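Local coordinates for protein putative cell surface hydrolase (PDB 3LP5) that is probably an alpha/beta-fold hydrolase of the bacterial cell surface, whose natural substrate and reaction are not established, at residues Val168-Gly173 with Asn186-Gly191; Thr203-Thr208 with Val224-Gln229. All blocks are in the same frame, centred on the assembly; numbering follows the deposited sequence.

In the fold
Interactions 1 and 2 lie about 12 Å apart, centre to centre, at one margin of the mixed sheet of this alpha/beta-hydrolase fold. They come in series along the chain: 168-173 with 186-191 closes before 203-208 with 224-229 opens. Strands 167-172 and 201-206 are parallel neighbours, the latter outermost in the chain's sheet, and the hydrogen bond from Thr-203 N to Val-168 O (2.8 Å) belongs to their pairing. Interaction 1 packs the short helix 185-188 against the first of these strands; interaction 2 packs helix 217-231 against the second, on the other face. Together they place helical segments on both faces of this end of the sheet.

Interaction 1: residues Val168-Gly173 with Asn186-Gly191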
loop_
_atom_site.group_PDB
_atom_site.type_symbol
_atom_site.label_atom_id
_atom_site.label_comp_id
_atom_site.label_asym_id
_atom_site.label_seq_id
_atom_site.Cartn_x
_atom_site.Cartn_y
_atom_site.Cartn_z
ATOM N N VAL A 168 -0.196 10.247 -3.938
ATOM C CA VAL A 168 0.619 9.102 -3.675
ATOM C C VAL A 168 1.843 9.421 -2.832
ATOM O O VAL A 168 2.629 10.354 -3.169
ATOM C CB VAL A 168 1.083 8.381 -4.964
ATOM C CG1 VAL A 168 1.927 7.124 -4.603
ATOM C CG2 VAL A 168 -0.160 8.018 -5.860
ATOM N N TYR A 169 1.999 8.632 -1.749
ATOM C CA TYR A 169 3.252 8.612 -0.913
ATOM C C TYR A 169 4.002 7.292 -1.061
ATOM O O TYR A 169 3.401 6.199 -0.924
ATOM C CB TYR A 169 2.920 8.831 0.556
ATOM C CG TYR A 169 2.135 10.093 0.788
ATOM C CD1 TYR A 169 2.810 11.303 1.080
ATOM C CD2 TYR A 169 0.742 10.093 0.734
ATOM C CE1 TYR A 169 2.119 12.494 1.285
ATOM C CE2 TYR A 169 0.020 11.297 0.957
ATOM C CZ TYR A 169 0.729 12.470 1.230
ATOM O OH TYR A 169 0.076 13.637 1.407
ATOM N N SER A 170 5.278 7.377 -1.419
ATOM C CA SER A 170 6.097 6.200 -1.556
ATOM C C SER A 170 7.256 6.282 -0.529
ATOM O O SER A 170 8.123 7.140 -0.651
ATOM C CB SER A 170 6.641 6.087 -2.980
ATOM O OG SER A 170 7.552 4.957 -3.098
ATOM N N ILE A 171 7.219 5.417 0.489
ATOM C CA ILE A 171 8.310 5.291 1.486
ATOM C C ILE A 171 9.328 4.304 0.953
ATOM O O ILE A 171 8.951 3.228 0.473
ATOM C CB ILE A 171 7.766 4.780 2.813
ATOM C CG1 ILE A 171 6.804 5.847 3.431
ATOM C CG2 ILE A 171 8.906 4.312 3.790
ATOM C CD1 ILE A 171 5.873 5.292 4.539
ATOM N N ALA A 172 10.612 4.691 1.015
ATOM C CA ALA A 172 11.742 3.818 0.699
ATOM C C ALA A 172 12.848 3.949 1.752
ATOM O O ALA A 172 12.996 4.990 2.427
ATOM C CB ALA A 172 12.297 4.185 -0.676
ATOM N N GLY A 173 13.600 2.880 1.923
ATOM C CA GLY A 173 14.861 2.979 2.659
ATOM C C GLY A 173 16.015 3.266 1.718
ATOM O O GLY A 173 15.827 3.561 0.514
ATOM N N ASN A 186 17.287 1.060 -5.728
ATOM C CA ASN A 186 17.149 1.342 -7.184
ATOM C C ASN A 186 15.859 0.815 -7.776
ATOM O O ASN A 186 15.282 1.446 -8.659
ATOM C CB ASN A 186 18.348 0.826 -8.003
ATOM C CG ASN A 186 19.624 1.639 -7.748
ATOM O OD1 ASN A 186 19.576 2.711 -7.171
ATOM N ND2 ASN A 186 20.749 1.133 -8.175
ATOM N N SER A 187 15.365 -0.308 -7.272
ATOM C CA SER A 187 14.069 -0.853 -7.715
ATOM C C SER A 187 12.854 -0.048 -7.147
ATOM O O SER A 187 11.981 0.339 -7.874
ATOM C CB SER A 187 13.996 -2.346 -7.307
ATOM O OG SER A 187 12.690 -2.877 -7.523
ATOM N N VAL A 188 12.829 0.234 -5.848
ATOM C CA VAL A 188 11.752 1.060 -5.242
ATOM C C VAL A 188 11.666 2.401 -5.956
ATOM O O VAL A 188 10.587 2.905 -6.171
ATOM C CB VAL A 188 12.012 1.280 -3.756
ATOM C CG1 VAL A 188 10.861 2.110 -3.089
ATOM C CG2 VAL A 188 12.112 -0.071 -3.077
ATOM N N ASN A 189 12.818 2.947 -6.344
ATOM C CA ASN A 189 12.876 4.250 -6.976
ATOM C C ASN A 189 12.206 4.306 -8.373
ATOM O O ASN A 189 11.864 5.378 -8.820
ATOM C CB ASN A 189 14.336 4.695 -7.090
ATOM C CG ASN A 189 14.462 6.181 -7.372
ATOM O OD1 ASN A 189 13.821 7.018 -6.719
ATOM N ND2 ASN A 189 15.258 6.519 -8.365
ATOM N N TYR A 190 11.991 3.165 -9.027
ATOM C CA TYR A 190 11.280 3.158 -10.325
ATOM C C TYR A 190 9.797 3.592 -10.181
ATOM O O TYR A 190 9.121 3.941 -11.150
ATOM C CB TYR A 190 11.368 1.771 -10.987
ATOM C CG TYR A 190 12.631 1.509 -11.776
ATOM C CD1 TYR A 190 13.875 1.576 -11.169
ATOM C CD2 TYR A 190 12.563 1.047 -13.122
ATOM C CE1 TYR A 190 15.054 1.287 -11.923
ATOM C CE2 TYR A 190 13.703 0.744 -13.850
ATOM C CZ TYR A 190 14.945 0.865 -13.248
ATOM O OH TYR A 190 16.081 0.516 -13.974
ATOM N N GLY A 191 9.323 3.603 -8.945
ATOM C CA GLY A 191 7.978 4.158 -8.584
ATOM C C GLY A 191 7.732 5.529 -9.231
ATOM O O GLY A 191 6.626 5.772 -9.773
HETATM O O HOH W 1 9.143 5.313 -5.641
#
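Val-188 lays its CG1 methyl against the CB of Ala-172, and at 3.5 Å this pair is closer than two methyl carbons normally pack. CG1 is the branch that stands anti to the backbone N (chi1 -178°), and this torsion directs it across the gap to the strand. The same methyl lies 4.2 Å from Ile-171 O, so it rests beside the strand backbone as well as on the alanine. A small residue suits position 172: the CA atoms of Ala-172 and Val-188 are just 6.5 Å apart, and a single methyl meets the branched valine at that spacing.

Strand 167-172 belongs to the parallel part of the central sheet of the alpha/beta-hydrolase fold, between strands 127-134 and 201-206, and the short helix 185-188 sits over one of its faces. Alternation along the strand sends Ser-170 and Ala-172 toward this helix while Ile-171 turns to the other face, where it packs on Met-132 and Ile-134. Next to the apolar pair the contact becomes polar. A water lies between Ser-170 OG, 3.0 Å away, and Val-188 O, to which it donates over 2.9 Å. Serine is apt here because its short hydroxyl reaches the water from a buried strand position, and the water spans the distance between the two segments.

Val-188 O is also the acceptor for Gly-191 N (3.1 Å), closing the type I beta turn Val-188 to Gly-191, so turn and water share one carbonyl. Gly-191 lies on the strand side close to Val-188 O, and its lack of a side chain is consistent with that tight spot. Farther back, Ser-187 OG bonds to Met-140 O and Asn-186 ND2 to Thr-143 O, tying the helix to the loop beyond.

Interaction 2: residues Thr203-Thr208 with Val224-Gln229; sequences TEITVT and VSLIRQ
Leu-226 points from its helix to the strand and sets a single methyl, CD1, against two side chains at once. Its CD1 lies 3.6 Å from Ile-205 CG2, and Val-207 CG2 approaches that same CD1 to 3.6 Å. The leucine and its two partners run alongside one another, pointing in opposite senses, and overlap along their flanks. The two CG2 methyls get there by different torsions: in Ile-205 chi1 of -61° puts CG1 beside the backbone N and leaves CG2 anti to it, whereas in Val-207 chi1 of 173° puts CG1 anti to N, and CG2 lies anti to the carbonyl carbon. Leucine fits the helix position because its branch lies one carbon farther out than that of valine or isoleucine, which takes a methyl across a 9.1 Å separation between the CA atoms of Leu-226 and Ile-205.

This is helix-on-sheet packing in the alpha/beta-hydrolase fold: helix 217-231 lies over one face of the sheet at strand 201-206, the outermost strand on that side. Ile-205 and Val-207, the latter just past the strand's end, turn to the helix, while Thr-206 between them faces the other way. Beta-branched residues are well suited to such an extended run, and here the apolar ones are buried and the threonine remains partly exposed. Ile-205 and Val-207 also touch Ile-171, which carries the hydrophobic layer on to the next strand beneath the helix.

Several polar side chains of the helix have partners elsewhere. Arg-228 NH2 forms a salt bridge with Glu-234 OE1, and Ser-225 OG and Gln-229 OE1 are both hydrogen-bonded to Asn-244 ND2 of the C-terminal helix 238-245.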
loop_
_atom_site.group_PDB
_atom_site.type_symbol
_atom_site.label_atom_id
_atom_site.label_comp_id
_atom_site.label_asym_id
_atom_site.label_seq_id
_atom_site.Cartn_x
_atom_site.Cartn_y
_atom_site.Cartn_z
ATOM N N THR A 203 4.864 11.877 -3.679
ATOM C CA THR A 203 5.812 12.261 -2.588
ATOM C C THR A 203 6.679 11.074 -2.161
ATOM O O THR A 203 6.148 10.062 -1.770
ATOM C CB THR A 203 5.070 12.823 -1.371
ATOM O OG1 THR A 203 4.378 13.976 -1.790
ATOM C CG2 THR A 203 5.999 13.267 -0.241
ATOM N N GLU A 204 8.008 11.205 -2.301
ATOM C CA GLU A 204 8.928 10.203 -1.817
ATOM C C GLU A 204 9.373 10.560 -0.432
ATOM O O GLU A 204 9.686 11.726 -0.154
ATOM C CB GLU A 204 10.168 10.110 -2.724
ATOM C CG GLU A 204 9.748 9.909 -4.176
ATOM C CD GLU A 204 10.909 10.116 -5.162
ATOM O OE1 GLU A 204 11.714 9.178 -5.282
ATOM O OE2 GLU A 204 11.007 11.205 -5.792
ATOM N N ILE A 205 9.447 9.533 0.425
ATOM C CA ILE A 205 9.802 9.710 1.844
ATOM C C ILE A 205 10.825 8.650 2.148
ATOM O O ILE A 205 10.635 7.508 1.765
ATOM C CB ILE A 205 8.557 9.541 2.803
ATOM C CG1 ILE A 205 7.482 10.569 2.490
ATOM C CG2 ILE A 205 8.977 9.636 4.322
ATOM C CD1 ILE A 205 6.067 10.264 3.020
ATOM N N THR A 206 11.903 9.013 2.866
ATOM C CA THR A 206 12.883 8.037 3.283
ATOM C C THR A 206 12.668 7.609 4.725
ATOM O O THR A 206 12.479 8.431 5.621
ATOM C CB THR A 206 14.348 8.563 3.121
ATOM O OG1 THR A 206 14.495 9.101 1.814
ATOM C CG2 THR A 206 15.337 7.439 3.254
ATOM N N VAL A 207 12.721 6.300 4.939
ATOM C CA VAL A 207 12.810 5.717 6.266
ATOM C C VAL A 207 13.935 4.700 6.193
ATOM O O VAL A 207 13.846 3.711 5.439
ATOM C CB VAL A 207 11.468 5.008 6.680
ATOM C CG1 VAL A 207 11.609 4.240 7.988
ATOM C CG2 VAL A 207 10.383 6.040 6.809
ATOM N N THR A 208 14.961 4.887 7.036
ATOM C CA THR A 208 16.124 4.038 6.872
ATOM C C THR A 208 15.777 2.649 7.362
ATOM O O THR A 208 15.114 2.526 8.368
ATOM C CB THR A 208 17.382 4.613 7.548
ATOM O OG1 THR A 208 17.235 4.502 8.967
ATOM C CG2 THR A 208 17.577 6.080 7.165
ATOM N N VAL A 224 4.556 4.185 11.262
ATOM C CA VAL A 224 3.183 4.424 11.834
ATOM C C VAL A 224 2.968 5.935 11.966
ATOM O O VAL A 224 1.881 6.423 11.660
ATOM C CB VAL A 224 3.030 3.725 13.216
ATOM C CG1 VAL A 224 1.772 4.214 14.006
ATOM C CG2 VAL A 224 2.939 2.216 12.967
ATOM N N SER A 225 4.025 6.688 12.325
ATOM C CA SER A 225 3.871 8.115 12.452
ATOM C C SER A 225 3.489 8.717 11.047
ATOM O O SER A 225 2.635 9.571 10.955
ATOM C CB SER A 225 5.149 8.766 12.956
ATOM O OG SER A 225 4.969 10.181 13.076
ATOM N N LEU A 226 4.090 8.209 9.980
ATOM C CA LEU A 226 3.869 8.753 8.634
ATOM C C LEU A 226 2.523 8.365 8.098
ATOM O O LEU A 226 1.894 9.110 7.324
ATOM C CB LEU A 226 4.975 8.289 7.678
ATOM C CG LEU A 226 6.377 8.837 8.019
ATOM C CD1 LEU A 226 7.391 8.070 7.201
ATOM C CD2 LEU A 226 6.521 10.350 7.757
ATOM N N ILE A 227 2.108 7.146 8.427
ATOM C CA ILE A 227 0.817 6.673 7.965
ATOM C C ILE A 227 -0.221 7.589 8.585
ATOM O O ILE A 227 -1.093 8.139 7.869
ATOM C CB ILE A 227 0.510 5.204 8.348
ATOM C CG1 ILE A 227 1.355 4.216 7.548
ATOM C CG2 ILE A 227 -0.990 4.909 8.257
ATOM C CD1 ILE A 227 1.359 2.790 8.167
ATOM N N ARG A 228 -0.092 7.810 9.881
ATOM C CA ARG A 228 -1.015 8.771 10.569
ATOM C C ARG A 228 -1.026 10.204 9.971
ATOM O O ARG A 228 -2.082 10.758 9.678
ATOM C CB ARG A 228 -0.722 8.807 12.045
ATOM C CG ARG A 228 -1.150 7.531 12.735
ATOM C CD ARG A 228 -0.763 7.571 14.220
ATOM N NE ARG A 228 -1.430 8.695 14.892
ATOM C CZ ARG A 228 -0.968 9.313 15.968
ATOM N NH1 ARG A 228 0.156 8.918 16.548
ATOM N NH2 ARG A 228 -1.680 10.293 16.515
ATOM N N GLN A 229 0.144 10.804 9.786
ATOM C CA GLN A 229 0.265 12.131 9.244
ATOM C C GLN A 229 -0.193 12.266 7.774
ATOM O O GLN A 229 -0.840 13.236 7.435
ATOM C CB GLN A 229 1.707 12.619 9.377
ATOM C CG GLN A 229 1.975 13.980 8.711
ATOM C CD GLN A 229 3.185 14.648 9.276
ATOM O OE1 GLN A 229 3.659 14.284 10.368
ATOM N NE2 GLN A 229 3.701 15.622 8.567
#